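Local coordinates for protein ApaG (Shewanella oneidensis, PDB 1TZA) that is of unknown function but belongs to the ApaG family, whose domain is grouped with the immunoglobulin-like E-set folds, at residues Asp5-Val10 and Glu108-Ile113; Val10-Glu15 and Lys115-Ala120; Thr35-Gly40 and Asn78-Tyr83; Gln42-Glu47 and Tyr100-Glu105. All coordinates share one frame; numbering follows the deposited sequence.

Contact 1 of 4, residues Asp5-Val10 and Glu108-Ile113; sequences DNSIRV and EHFNAI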
loop_
_atom_site.group_PDB
_atom_site.type_symbol
_atom_site.label_atom_id
_atom_site.label_comp_id
_atom_site.label_asym_id
_atom_site.label_seq_id
_atom_site.Cartn_x
_atom_site.Cartn_y
_atom_site.Cartn_z
ATOM N N ASP A 5 -24.484 -2.611 -18.558
ATOM C CA ASP A 5 -24.280 -1.904 -17.303
ATOM C C ASP A 5 -24.476 -2.779 -16.067
ATOM O O ASP A 5 -23.896 -2.514 -15.015
ATOM C CB ASP A 5 -25.208 -0.693 -17.242
ATOM C CG ASP A 5 -25.010 0.242 -18.421
ATOM O OD1 ASP A 5 -25.346 -0.154 -19.558
ATOM O OD2 ASP A 5 -24.505 1.364 -18.213
ATOM N N ASN A 6 -25.284 -3.825 -16.195
ATOM C CA ASN A 6 -25.531 -4.720 -15.070
ATOM C C ASN A 6 -24.629 -5.949 -15.067
ATOM O O ASN A 6 -24.530 -6.642 -14.058
ATOM C CB ASN A 6 -26.991 -5.196 -15.060
ATOM C CG ASN A 6 -27.965 -4.096 -14.694
ATOM O OD1 ASN A 6 -27.770 -3.384 -13.706
ATOM N ND2 ASN A 6 -29.032 -3.961 -15.482
ATOM N N SER A 7 -23.973 -6.219 -16.193
ATOM C CA SER A 7 -23.113 -7.394 -16.309
ATOM C C SER A 7 -21.957 -7.450 -15.316
ATOM O O SER A 7 -21.429 -8.527 -15.047
ATOM C CB SER A 7 -22.556 -7.504 -17.731
ATOM O OG SER A 7 -21.683 -6.431 -18.024
ATOM N N ILE A 8 -21.571 -6.307 -14.762
ATOM C CA ILE A 8 -20.457 -6.291 -13.823
ATOM C C ILE A 8 -20.792 -5.734 -12.439
ATOM O O ILE A 8 -21.396 -4.670 -12.318
ATOM C CB ILE A 8 -19.285 -5.493 -14.407
ATOM C CG1 ILE A 8 -18.938 -6.037 -15.789
ATOM C CG2 ILE A 8 -18.075 -5.603 -13.501
ATOM C CD1 ILE A 8 -17.885 -5.235 -16.509
ATOM N N ARG A 9 -20.391 -6.467 -11.400
ATOM C CA ARG A 9 -20.624 -6.056 -10.019
ATOM C C ARG A 9 -19.283 -5.831 -9.327
ATOM O O ARG A 9 -18.367 -6.637 -9.463
ATOM C CB ARG A 9 -21.419 -7.129 -9.266
ATOM C CG ARG A 9 -21.622 -6.808 -7.788
ATOM C CD ARG A 9 -22.469 -7.855 -7.074
ATOM N NE ARG A 9 -21.934 -9.206 -7.223
ATOM C CZ ARG A 9 -22.217 -10.215 -6.405
ATOM N NH1 ARG A 9 -23.030 -10.026 -5.372
ATOM N NH2 ARG A 9 -21.689 -11.418 -6.617
ATOM N N VAL A 10 -19.172 -4.739 -8.579
ATOM C CA VAL A 10 -17.933 -4.423 -7.883
ATOM C C VAL A 10 -18.070 -4.493 -6.354
ATOM O O VAL A 10 -18.935 -3.852 -5.765
ATOM C CB VAL A 10 -17.421 -3.022 -8.300
ATOM C CG1 VAL A 10 -16.066 -2.754 -7.676
ATOM C CG2 VAL A 10 -17.331 -2.930 -9.819
ATOM N N GLU A 108 -18.213 -3.326 -27.518
ATOM C CA GLU A 108 -18.996 -2.259 -26.912
ATOM C C GLU A 108 -18.400 -1.752 -25.604
ATOM O O GLU A 108 -17.948 -2.532 -24.762
ATOM C CB GLU A 108 -20.442 -2.713 -26.682
ATOM C CG GLU A 108 -21.341 -1.608 -26.128
ATOM C CD GLU A 108 -22.779 -2.049 -25.916
ATOM O OE1 GLU A 108 -22.987 -3.113 -25.292
ATOM O OE2 GLU A 108 -23.700 -1.328 -26.363
ATOM N N HIS A 109 -18.416 -0.432 -25.447
ATOM C CA HIS A 109 -17.886 0.236 -24.263
ATOM C C HIS A 109 -18.975 0.607 -23.259
ATOM O O HIS A 109 -20.015 1.148 -23.629
ATOM C CB HIS A 109 -17.149 1.508 -24.677
ATOM C CG HIS A 109 -15.929 1.260 -25.505
ATOM N ND1 HIS A 109 -14.694 1.002 -24.952
ATOM C CD2 HIS A 109 -15.755 1.228 -26.847
ATOM C CE1 HIS A 109 -13.810 0.824 -25.918
ATOM N NE2 HIS A 109 -14.428 0.955 -27.076
ATOM N N PHE A 110 -18.727 0.321 -21.987
ATOM C CA PHE A 110 -19.680 0.657 -20.935
ATOM C C PHE A 110 -18.933 0.872 -19.626
ATOM O O PHE A 110 -17.728 0.636 -19.550
ATOM C CB PHE A 110 -20.730 -0.445 -20.768
ATOM C CG PHE A 110 -20.163 -1.769 -20.363
ATOM C CD1 PHE A 110 -19.418 -2.526 -21.264
ATOM C CD2 PHE A 110 -20.387 -2.274 -19.084
ATOM C CE1 PHE A 110 -18.907 -3.772 -20.901
ATOM C CE2 PHE A 110 -19.880 -3.522 -18.706
ATOM C CZ PHE A 110 -19.139 -4.272 -19.619
ATOM N N ASN A 111 -19.644 1.316 -18.595
ATOM C CA ASN A 111 -19.003 1.569 -17.316
ATOM C C ASN A 111 -19.481 0.683 -16.182
ATOM O O ASN A 111 -20.662 0.360 -16.084
ATOM C CB ASN A 111 -19.197 3.030 -16.911
ATOM C CG ASN A 111 -18.618 3.998 -17.924
ATOM O OD1 ASN A 111 -17.429 3.946 -18.250
ATOM N ND2 ASN A 111 -19.462 4.889 -18.429
ATOM N N ALA A 112 -18.535 0.282 -15.339
ATOM C CA ALA A 112 -18.821 -0.528 -14.164
ATOM C C ALA A 112 -18.725 0.472 -13.015
ATOM O O ALA A 112 -17.662 1.047 -12.777
ATOM C CB ALA A 112 -17.776 -1.629 -13.999
ATOM N N ILE A 113 -19.836 0.700 -12.325
ATOM C CA ILE A 113 -19.859 1.650 -11.226
ATOM C C ILE A 113 -19.208 1.094 -9.975
ATOM O O ILE A 113 -19.351 -0.081 -9.650
ATOM C CB ILE A 113 -21.303 2.065 -10.873
ATOM C CG1 ILE A 113 -22.005 2.590 -12.121
ATOM C CG2 ILE A 113 -21.292 3.149 -9.792
ATOM C CD1 ILE A 113 -23.491 2.808 -11.937
#
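Ile8 and Phe110 make the main apolar contact between Asp5-Val10 and Glu108-Ile113. The methyl CD1 of Ile8 touches CE2 of the Phe110 ring at 3.4 Å, while Ile8 CG1 lies at the edge of the ring, in its plane. The other branch, Ile8 CG2, rests 4.0 Å from Ala112 CB, and Val10 CG2 adds a longer contact to the same methyl. A chi1 of 62° sets Phe110 CG between its own backbone N and carbonyl carbon. Farther out on the ring, CE2 and CZ both meet Ile8 CD1 and Ser7 OG. An alanine in place of Phe110 would probably open a gap beside Ile8 CD1, leaving that methyl without its ring partner.

Polar atoms take part without hydrogen bonds across the contact. Ser7 OG comes within 3.5 Å of Phe110 CE2, but it is hydrogen-bonded to Leu4 O. Val10 CG2 lies 3.5 Å from the carbonyl oxygen of Ile113.

The short strands 8-10 and 109-113 run in roughly the same direction, 31° apart, and belong to different sheets. Strand 8-19 is bonded to strand 28-38 and strand 109-120 to strand 93-104, whose Met102 packs on Ile8, Phe110 and Ala112.

Contact 2 of 4, residues Val10-Glu15 and Lys115-Ala120; sequences VEVKTE and KPFRLA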
loop_
_atom_site.group_PDB
_atom_site.type_symbol
_atom_site.label_atom_id
_atom_site.label_comp_id
_atom_site.label_asym_id
_atom_site.label_seq_id
_atom_site.Cartn_x
_atom_site.Cartn_y
_atom_site.Cartn_z
ATOM N N VAL A 10 -19.172 -4.739 -8.579
ATOM C CA VAL A 10 -17.933 -4.423 -7.883
ATOM C C VAL A 10 -18.070 -4.493 -6.354
ATOM O O VAL A 10 -18.935 -3.852 -5.765
ATOM C CB VAL A 10 -17.421 -3.022 -8.300
ATOM C CG1 VAL A 10 -16.066 -2.754 -7.676
ATOM C CG2 VAL A 10 -17.331 -2.930 -9.819
ATOM N N GLU A 11 -17.212 -5.289 -5.725
ATOM C CA GLU A 11 -17.210 -5.454 -4.273
ATOM C C GLU A 11 -15.860 -4.986 -3.740
ATOM O O GLU A 11 -14.829 -5.181 -4.378
ATOM C CB GLU A 11 -17.454 -6.919 -3.912
ATOM C CG GLU A 11 -18.786 -7.452 -4.447
ATOM C CD GLU A 11 -19.040 -8.914 -4.095
ATOM O OE1 GLU A 11 -20.179 -9.389 -4.305
ATOM O OE2 GLU A 11 -18.107 -9.590 -3.616
ATOM N N VAL A 12 -15.853 -4.369 -2.568
ATOM C CA VAL A 12 -14.601 -3.855 -2.043
ATOM C C VAL A 12 -14.446 -3.909 -0.534
ATOM O O VAL A 12 -15.402 -3.689 0.219
ATOM C CB VAL A 12 -14.408 -2.383 -2.490
ATOM C CG1 VAL A 12 -15.611 -1.575 -2.083
ATOM C CG2 VAL A 12 -13.149 -1.782 -1.866
ATOM N N LYS A 13 -13.228 -4.214 -0.102
ATOM C CA LYS A 13 -12.893 -4.227 1.312
ATOM C C LYS A 13 -11.630 -3.364 1.454
ATOM O O LYS A 13 -10.836 -3.247 0.511
ATOM C CB LYS A 13 -12.672 -5.664 1.813
ATOM C CG LYS A 13 -11.791 -6.543 0.937
ATOM C CD LYS A 13 -11.777 -7.984 1.459
ATOM C CE LYS A 13 -10.964 -8.923 0.556
ATOM N NZ LYS A 13 -11.049 -10.348 1.013
ATOM N N THR A 14 -11.457 -2.732 2.610
ATOM C CA THR A 14 -10.304 -1.867 2.818
ATOM C C THR A 14 -9.585 -2.153 4.118
ATOM O O THR A 14 -10.096 -2.865 4.982
ATOM C CB THR A 14 -10.715 -0.396 2.842
ATOM O OG1 THR A 14 -11.591 -0.180 3.953
ATOM C CG2 THR A 14 -11.410 -0.013 1.553
ATOM N N GLU A 15 -8.405 -1.560 4.263
ATOM C CA GLU A 15 -7.595 -1.773 5.448
ATOM C C GLU A 15 -6.630 -0.616 5.706
ATOM O O GLU A 15 -5.993 -0.095 4.775
ATOM C CB GLU A 15 -6.817 -3.067 5.270
ATOM C CG GLU A 15 -6.032 -3.516 6.475
ATOM C CD GLU A 15 -5.264 -4.782 6.182
ATOM O OE1 GLU A 15 -5.903 -5.775 5.768
ATOM O OE2 GLU A 15 -4.030 -4.786 6.354
ATOM N N LYS A 115 -19.409 1.836 -6.220
ATOM C CA LYS A 115 -20.138 2.520 -5.158
ATOM C C LYS A 115 -19.190 3.127 -4.143
ATOM O O LYS A 115 -18.083 2.629 -3.933
ATOM C CB LYS A 115 -21.077 1.545 -4.435
ATOM C CG LYS A 115 -22.076 0.854 -5.340
ATOM C CD LYS A 115 -23.004 1.851 -6.022
ATOM C CE LYS A 115 -24.029 1.131 -6.902
ATOM N NZ LYS A 115 -24.872 2.071 -7.706
ATOM N N PRO A 116 -19.615 4.220 -3.495
ATOM C CA PRO A 116 -18.737 4.837 -2.501
ATOM C C PRO A 116 -18.471 3.910 -1.311
ATOM O O PRO A 116 -19.376 3.243 -0.810
ATOM C CB PRO A 116 -19.496 6.110 -2.110
ATOM C CG PRO A 116 -20.938 5.772 -2.401
ATOM C CD PRO A 116 -20.832 5.025 -3.705
ATOM N N PHE A 117 -17.216 3.856 -0.884
ATOM C CA PHE A 117 -16.818 3.050 0.259
ATOM C C PHE A 117 -15.871 3.904 1.103
ATOM O O PHE A 117 -15.191 4.793 0.591
ATOM C CB PHE A 117 -16.145 1.733 -0.193
ATOM C CG PHE A 117 -14.920 1.923 -1.051
ATOM C CD1 PHE A 117 -13.667 2.137 -0.471
ATOM C CD2 PHE A 117 -15.016 1.873 -2.437
ATOM C CE1 PHE A 117 -12.516 2.298 -1.268
ATOM C CE2 PHE A 117 -13.876 2.034 -3.245
ATOM C CZ PHE A 117 -12.623 2.245 -2.653
ATOM N N ARG A 118 -15.841 3.626 2.399
ATOM C CA ARG A 118 -15.037 4.380 3.343
ATOM C C ARG A 118 -13.621 3.897 3.546
ATOM O O ARG A 118 -13.264 2.770 3.199
ATOM C CB ARG A 118 -15.732 4.385 4.702
ATOM C CG ARG A 118 -16.272 3.009 5.091
ATOM C CD ARG A 118 -15.457 2.303 6.167
ATOM N NE ARG A 118 -15.709 2.860 7.490
ATOM C CZ ARG A 118 -15.651 2.159 8.617
ATOM N NH1 ARG A 118 -15.352 0.868 8.582
ATOM N NH2 ARG A 118 -15.896 2.747 9.783
ATOM N N LEU A 119 -12.822 4.789 4.116
ATOM C CA LEU A 119 -11.444 4.517 4.472
ATOM C C LEU A 119 -11.420 5.077 5.887
ATOM O O LEU A 119 -11.721 6.244 6.092
ATOM C CB LEU A 119 -10.480 5.283 3.560
ATOM C CG LEU A 119 -10.427 4.836 2.092
ATOM C CD1 LEU A 119 -9.461 5.712 1.298
ATOM C CD2 LEU A 119 -9.995 3.388 2.026
ATOM N N ALA A 120 -11.109 4.249 6.871
ATOM C CA ALA A 120 -11.084 4.749 8.232
ATOM C C ALA A 120 -10.123 3.978 9.112
ATOM O O ALA A 120 -10.019 2.750 9.016
ATOM C CB ALA A 120 -12.504 4.717 8.834
HETATM O O HOH W 1 -10.542 0.854 6.618
HETATM O O HOH W 2 -14.587 0.051 3.171
#
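Strands 10-15 and 115-120 run side by side in the same direction, 11° apart with axes 7.2 Å from each other, and place Val12 opposite Phe117 and Thr14 opposite Leu119. Val12 places one methyl, CG2, over the face of the Phe117 ring, the two side chains crossing at about a right angle. This CG2, anti to the backbone N, sits over the ring centre, 3.9 Å from the centroid of Phe117 and 2° off the normal, a CH-pi contact. The second methyl, CG1, reaches instead toward the ring's root and meets Phe117 CD2 at 3.5 Å.

Each strand lies at the margin of its own sheet, 8-19 beside 28-38 and 109-120 beside 93-104, so the pair faces across one side of a beta sandwich, consistent with the immunoglobulin-like fold of the E-set clan. Further along, Thr14 divides its two branches. The side chains of Thr14 and Leu119 also cross steeply, with Thr14 CG2 3.7 Å from Leu119 CD2; the same methyl touches Phe117 CD1. The Thr14 hydroxyl, OG1, is the meeting point of two waters. One lies 3.0 Å from Thr14 OG1 and donates to Ala120 O; the other lies 3.1 Å from Thr14 OG1 and donates to Arg118 O, so two waters link the strands through this hydroxyl. Beyond this, Leu119 reaches Thr87 and Leu89 of strand 79-89, while Phe117 also packs on Met96.

Contact 3 of 4, residues Thr35-Gly40 and Asn78-Tyr83; sequences TIINLG and NTAYQY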
loop_
_atom_site.group_PDB
_atom_site.type_symbol
_atom_site.label_atom_id
_atom_site.label_comp_id
_atom_site.label_asym_id
_atom_site.label_seq_id
_atom_site.Cartn_x
_atom_site.Cartn_y
_atom_site.Cartn_z
ATOM N N THR A 35 -12.904 -6.404 -6.064
ATOM C CA THR A 35 -13.288 -7.649 -6.717
ATOM C C THR A 35 -14.279 -7.218 -7.780
ATOM O O THR A 35 -15.293 -6.583 -7.478
ATOM C CB THR A 35 -13.969 -8.636 -5.755
ATOM O OG1 THR A 35 -13.036 -9.036 -4.741
ATOM C CG2 THR A 35 -14.446 -9.880 -6.518
ATOM N N ILE A 36 -13.960 -7.543 -9.025
ATOM C CA ILE A 36 -14.783 -7.188 -10.162
ATOM C C ILE A 36 -15.343 -8.468 -10.772
ATOM O O ILE A 36 -14.631 -9.223 -11.437
ATOM C CB ILE A 36 -13.933 -6.415 -11.176
ATOM C CG1 ILE A 36 -13.364 -5.165 -10.493
ATOM C CG2 ILE A 36 -14.758 -6.024 -12.371
ATOM C CD1 ILE A 36 -12.043 -4.695 -11.055
ATOM N N ILE A 37 -16.624 -8.711 -10.526
ATOM C CA ILE A 37 -17.289 -9.912 -11.017
ATOM C C ILE A 37 -18.027 -9.691 -12.330
ATOM O O ILE A 37 -18.848 -8.774 -12.454
ATOM C CB ILE A 37 -18.304 -10.436 -9.982
ATOM C CG1 ILE A 37 -17.655 -10.491 -8.599
ATOM C CG2 ILE A 37 -18.780 -11.831 -10.372
ATOM C CD1 ILE A 37 -18.631 -10.832 -7.493
ATOM N N ASN A 38 -17.723 -10.531 -13.314
ATOM C CA ASN A 38 -18.382 -10.443 -14.607
ATOM C C ASN A 38 -19.462 -11.513 -14.664
ATOM O O ASN A 38 -19.182 -12.691 -14.901
ATOM C CB ASN A 38 -17.375 -10.642 -15.736
ATOM C CG ASN A 38 -18.035 -10.768 -17.088
ATOM O OD1 ASN A 38 -19.072 -10.159 -17.349
ATOM N ND2 ASN A 38 -17.425 -11.549 -17.967
ATOM N N LEU A 39 -20.699 -11.083 -14.431
ATOM C CA LEU A 39 -21.851 -11.968 -14.438
ATOM C C LEU A 39 -22.432 -12.075 -15.847
ATOM O O LEU A 39 -23.429 -12.766 -16.067
ATOM C CB LEU A 39 -22.910 -11.439 -13.467
ATOM C CG LEU A 39 -22.456 -11.308 -12.010
ATOM C CD1 LEU A 39 -23.527 -10.623 -11.183
ATOM C CD2 LEU A 39 -22.152 -12.692 -11.450
ATOM N N GLY A 40 -21.797 -11.391 -16.797
ATOM C CA GLY A 40 -22.261 -11.422 -18.173
ATOM C C GLY A 40 -22.036 -12.761 -18.854
ATOM O O GLY A 40 -21.400 -13.657 -18.300
ATOM N N ASN A 78 -18.817 -15.354 -15.572
ATOM C CA ASN A 78 -18.772 -16.064 -14.297
ATOM C C ASN A 78 -17.370 -16.096 -13.666
ATOM O O ASN A 78 -16.931 -17.137 -13.169
ATOM C CB ASN A 78 -19.247 -17.506 -14.497
ATOM C CG ASN A 78 -19.791 -18.123 -13.224
ATOM O OD1 ASN A 78 -19.528 -19.289 -12.917
ATOM N ND2 ASN A 78 -20.575 -17.343 -12.480
ATOM N N THR A 79 -16.666 -14.969 -13.683
ATOM C CA THR A 79 -15.330 -14.923 -13.093
ATOM C C THR A 79 -15.177 -13.660 -12.271
ATOM O O THR A 79 -15.709 -12.618 -12.632
ATOM C CB THR A 79 -14.217 -14.944 -14.171
ATOM O OG1 THR A 79 -14.381 -16.099 -15.006
ATOM C CG2 THR A 79 -12.839 -14.994 -13.516
ATOM N N ALA A 80 -14.450 -13.770 -11.164
ATOM C CA ALA A 80 -14.209 -12.654 -10.265
ATOM C C ALA A 80 -12.733 -12.299 -10.264
ATOM O O ALA A 80 -11.917 -13.079 -9.786
ATOM C CB ALA A 80 -14.640 -13.029 -8.859
ATOM N N TYR A 81 -12.394 -11.127 -10.793
ATOM C CA TYR A 81 -11.008 -10.676 -10.829
ATOM C C TYR A 81 -10.741 -9.775 -9.634
ATOM O O TYR A 81 -11.431 -8.775 -9.433
ATOM C CB TYR A 81 -10.713 -9.921 -12.134
ATOM C CG TYR A 81 -9.387 -9.184 -12.144
ATOM C CD1 TYR A 81 -9.265 -7.925 -11.559
ATOM C CD2 TYR A 81 -8.248 -9.754 -12.720
ATOM C CE1 TYR A 81 -8.051 -7.248 -11.541
ATOM C CE2 TYR A 81 -7.021 -9.084 -12.709
ATOM C CZ TYR A 81 -6.934 -7.828 -12.115
ATOM O OH TYR A 81 -5.740 -7.148 -12.067
ATOM N N GLN A 82 -9.728 -10.129 -8.856
ATOM C CA GLN A 82 -9.364 -9.372 -7.675
ATOM C C GLN A 82 -7.992 -8.726 -7.801
ATOM O O GLN A 82 -7.078 -9.282 -8.416
ATOM C CB GLN A 82 -9.370 -10.282 -6.450
ATOM C CG GLN A 82 -8.805 -9.636 -5.200
ATOM C CD GLN A 82 -8.752 -10.586 -4.018
ATOM O OE1 GLN A 82 -9.785 -10.981 -3.475
ATOM N NE2 GLN A 82 -7.538 -10.964 -3.616
ATOM N N TYR A 83 -7.858 -7.545 -7.207
ATOM C CA TYR A 83 -6.598 -6.820 -7.214
ATOM C C TYR A 83 -6.543 -5.902 -6.001
ATOM O O TYR A 83 -7.572 -5.538 -5.419
ATOM C CB TYR A 83 -6.446 -6.015 -8.504
ATOM C CG TYR A 83 -7.076 -4.649 -8.490
ATOM C CD1 TYR A 83 -6.373 -3.543 -8.000
ATOM C CD2 TYR A 83 -8.351 -4.443 -9.013
ATOM C CE1 TYR A 83 -6.920 -2.265 -8.044
ATOM C CE2 TYR A 83 -8.911 -3.170 -9.055
ATOM C CZ TYR A 83 -8.189 -2.086 -8.574
ATOM O OH TYR A 83 -8.725 -0.826 -8.639
#
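Ile36 CD1 sits at the edge of the Tyr83 ring, near its plane, with Tyr83 CE2 4.0 Å away. The same methyl makes a looser contact of 4.3 Å with Tyr81 CD1, so the tip of one isoleucine serves two aromatic residues. The hydroxyls of both rings are engaged beyond the pair, Tyr81 with Glu71 and Tyr83 with Tyr100. On the reverse face of the sheet, Ala80 CB fits between two neighbours, 3.9 Å from Thr35 CG2 and equally far from Ile37 CG1.

The backbones join through Ile36 and Tyr81, a hydrogen-bonded antiparallel pair. Ile36 N donates to Tyr81 O at 2.8 Å in a nearly straight bond, and Tyr81 N returns a bond to Ile36 O. Toward the end of the strand, Asn38 N donates to Thr79 O at 3.0 Å, whereas the bond from Asn78 N to Asn38 O is weak.

At the polar edge the chain turns. Asn38 CG lies anti to the backbone N (chi1 171°), and OD1 accepts from Gly40 N at 3.0 Å, forming an Asx turn; ND2 donates to Gln42 O. The pairing is that of neighbouring antiparallel strands, 28-38 and 79-89, within one sheet of the beta sandwich.

Contact 4 of 4, residues Gln42-Glu47 and Tyr100-Glu105; sequences QAAKLE and YGMVSE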
loop_
_atom_site.group_PDB
_atom_site.type_symbol
_atom_site.label_atom_id
_atom_site.label_comp_id
_atom_site.label_asym_id
_atom_site.label_seq_id
_atom_site.Cartn_x
_atom_site.Cartn_y
_atom_site.Cartn_z
ATOM N N GLN A 42 -20.531 -12.891 -21.660
ATOM C CA GLN A 42 -19.441 -12.562 -22.567
ATOM C C GLN A 42 -18.280 -11.930 -21.799
ATOM O O GLN A 42 -18.489 -11.279 -20.778
ATOM C CB GLN A 42 -19.996 -11.607 -23.620
ATOM C CG GLN A 42 -19.013 -10.880 -24.502
ATOM C CD GLN A 42 -19.753 -10.003 -25.508
ATOM O OE1 GLN A 42 -20.739 -9.341 -25.160
ATOM N NE2 GLN A 42 -19.287 -9.997 -26.757
ATOM N N ALA A 43 -17.058 -12.131 -22.281
ATOM C CA ALA A 43 -15.883 -11.580 -21.614
ATOM C C ALA A 43 -15.917 -10.055 -21.592
ATOM O O ALA A 43 -16.455 -9.425 -22.503
ATOM C CB ALA A 43 -14.605 -12.069 -22.299
ATOM N N ALA A 44 -15.343 -9.475 -20.542
ATOM C CA ALA A 44 -15.289 -8.023 -20.383
ATOM C C ALA A 44 -13.877 -7.603 -19.982
ATOM O O ALA A 44 -13.281 -8.172 -19.059
ATOM C CB ALA A 44 -16.294 -7.569 -19.331
ATOM N N LYS A 45 -13.351 -6.605 -20.681
ATOM C CA LYS A 45 -12.011 -6.112 -20.429
ATOM C C LYS A 45 -12.016 -4.745 -19.760
ATOM O O LYS A 45 -12.642 -3.797 -20.252
ATOM C CB LYS A 45 -11.251 -6.043 -21.747
ATOM C CG LYS A 45 -9.802 -5.622 -21.644
ATOM C CD LYS A 45 -9.196 -5.608 -23.036
ATOM C CE LYS A 45 -7.760 -5.170 -23.013
ATOM N NZ LYS A 45 -7.224 -5.076 -24.396
ATOM N N LEU A 46 -11.312 -4.651 -18.636
ATOM C CA LEU A 46 -11.213 -3.400 -17.886
ATOM C C LEU A 46 -10.121 -2.537 -18.515
ATOM O O LEU A 46 -8.939 -2.844 -18.393
ATOM C CB LEU A 46 -10.880 -3.704 -16.421
ATOM C CG LEU A 46 -10.987 -2.562 -15.406
ATOM C CD1 LEU A 46 -11.038 -3.134 -13.989
ATOM C CD2 LEU A 46 -9.818 -1.608 -15.586
ATOM N N GLU A 47 -10.510 -1.460 -19.186
ATOM C CA GLU A 47 -9.527 -0.601 -19.835
ATOM C C GLU A 47 -9.083 0.615 -19.029
ATOM O O GLU A 47 -7.893 0.932 -18.992
ATOM C CB GLU A 47 -10.047 -0.152 -21.203
ATOM C CG GLU A 47 -10.084 -1.278 -22.223
ATOM C CD GLU A 47 -10.429 -0.803 -23.619
ATOM O OE1 GLU A 47 -10.167 -1.556 -24.582
ATOM O OE2 GLU A 47 -10.964 0.315 -23.760
ATOM N N TYR A 100 -15.091 2.227 -13.813
ATOM C CA TYR A 100 -14.099 1.501 -14.586
ATOM C C TYR A 100 -14.604 1.541 -16.017
ATOM O O TYR A 100 -15.783 1.278 -16.265
ATOM C CB TYR A 100 -14.015 0.038 -14.135
ATOM C CG TYR A 100 -13.349 -0.179 -12.805
ATOM C CD1 TYR A 100 -12.116 0.403 -12.518
ATOM C CD2 TYR A 100 -13.922 -1.013 -11.848
ATOM C CE1 TYR A 100 -11.463 0.156 -11.309
ATOM C CE2 TYR A 100 -13.281 -1.271 -10.634
ATOM C CZ TYR A 100 -12.045 -0.683 -10.372
ATOM O OH TYR A 100 -11.385 -0.951 -9.187
ATOM N N GLY A 101 -13.735 1.884 -16.959
ATOM C CA GLY A 101 -14.156 1.915 -18.348
ATOM C C GLY A 101 -14.018 0.518 -18.920
ATOM O O GLY A 101 -12.906 0.075 -19.198
HETATM N N MSE A 102 -15.133 -0.187 -19.086
HETATM C CA MSE A 102 -15.104 -1.552 -19.618
HETATM C C MSE A 102 -15.377 -1.620 -21.118
HETATM O O MSE A 102 -16.002 -0.730 -21.689
HETATM C CB MSE A 102 -16.159 -2.428 -18.926
HETATM C CG MSE A 102 -16.212 -2.348 -17.403
HETATM SE SE MSE A 102 -14.665 -3.094 -16.520
HETATM C CE MSE A 102 -14.619 -4.848 -17.369
ATOM N N VAL A 103 -14.903 -2.692 -21.745
ATOM C CA VAL A 103 -15.150 -2.935 -23.159
ATOM C C VAL A 103 -15.433 -4.429 -23.269
ATOM O O VAL A 103 -14.737 -5.245 -22.659
ATOM C CB VAL A 103 -13.945 -2.552 -24.065
ATOM C CG1 VAL A 103 -12.701 -3.314 -23.654
ATOM C CG2 VAL A 103 -14.289 -2.845 -25.528
ATOM N N SER A 104 -16.469 -4.786 -24.024
ATOM C CA SER A 104 -16.847 -6.186 -24.181
ATOM C C SER A 104 -16.206 -6.839 -25.397
ATOM O O SER A 104 -15.679 -6.162 -26.281
ATOM C CB SER A 104 -18.367 -6.312 -24.297
ATOM O OG SER A 104 -18.827 -5.722 -25.501
ATOM N N GLU A 105 -16.254 -8.167 -25.418
ATOM C CA GLU A 105 -15.713 -8.952 -26.520
ATOM C C GLU A 105 -16.292 -8.407 -27.822
ATOM O O GLU A 105 -15.597 -8.320 -28.837
ATOM C CB GLU A 105 -16.123 -10.421 -26.355
ATOM C CG GLU A 105 -15.570 -11.366 -27.406
ATOM C CD GLU A 105 -14.188 -11.883 -27.055
ATOM O OE1 GLU A 105 -14.068 -12.600 -26.037
ATOM O OE2 GLU A 105 -13.224 -11.577 -27.793
#
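Met102, present as selenomethionine, curls against Ala44 and Leu46, on the face they share. Its CB lies 4.0 Å from Lys45 O. Beyond CG, bends at chi2 (-68°) and chi3 (-52°) carry SE to 3.8 Å from Leu46 CB and CE over the backbone, 3.5 Å from Leu46 N. The same CE closes on Ala44 CB at 3.7 Å. Leu46 passes the packing on, its CD1 standing over the face of the Tyr100 ring in a CH-pi contact, 4.0 Å from the ring centroid.

Ala44, Leu46 and Met102 thus line one side of the antiparallel pairing between strands 44-55 and 93-104, in the second sheet of the sandwich. Lys45 and Val103 form its hydrogen-bonded pair, Lys45 N donating to Val103 O at 2.8 Å, and Glu47 N donates to Gly101 O.

At the strand end, Gln42 NE2 lies 3.2 Å from Glu105 CB, and Gln42 OE1 is 3.9 Å from Ser104 CB. An alanine in place of Gln42 would probably uncover Glu105 CB and deprive Ser104 CB of the amide beside it. Close by, Glu105 N donates to Ala43 O.

Overall arrangement
Contacts 3 and 4 are pairings within the two sheets, and contacts 1 and 2 join the sheets to each other through strands 8-19 and 109-120. Contact 1 lies about 8 Å from contact 4 and about 11 Å from contact 3, centre to centre; there Ile8 touches both Met102 and Ile36. Contacts 3 and 4, also about 11 Å apart between centres, meet directly as Tyr83 OH bonds Tyr100 OH at 2.7 Å and Ile36 packs on Leu46. Contact 2 continues the same two strands, its centre about 18 Å from that of contact 1 and about 22 Å from that of contact 4, and shares Val10 with contact 1.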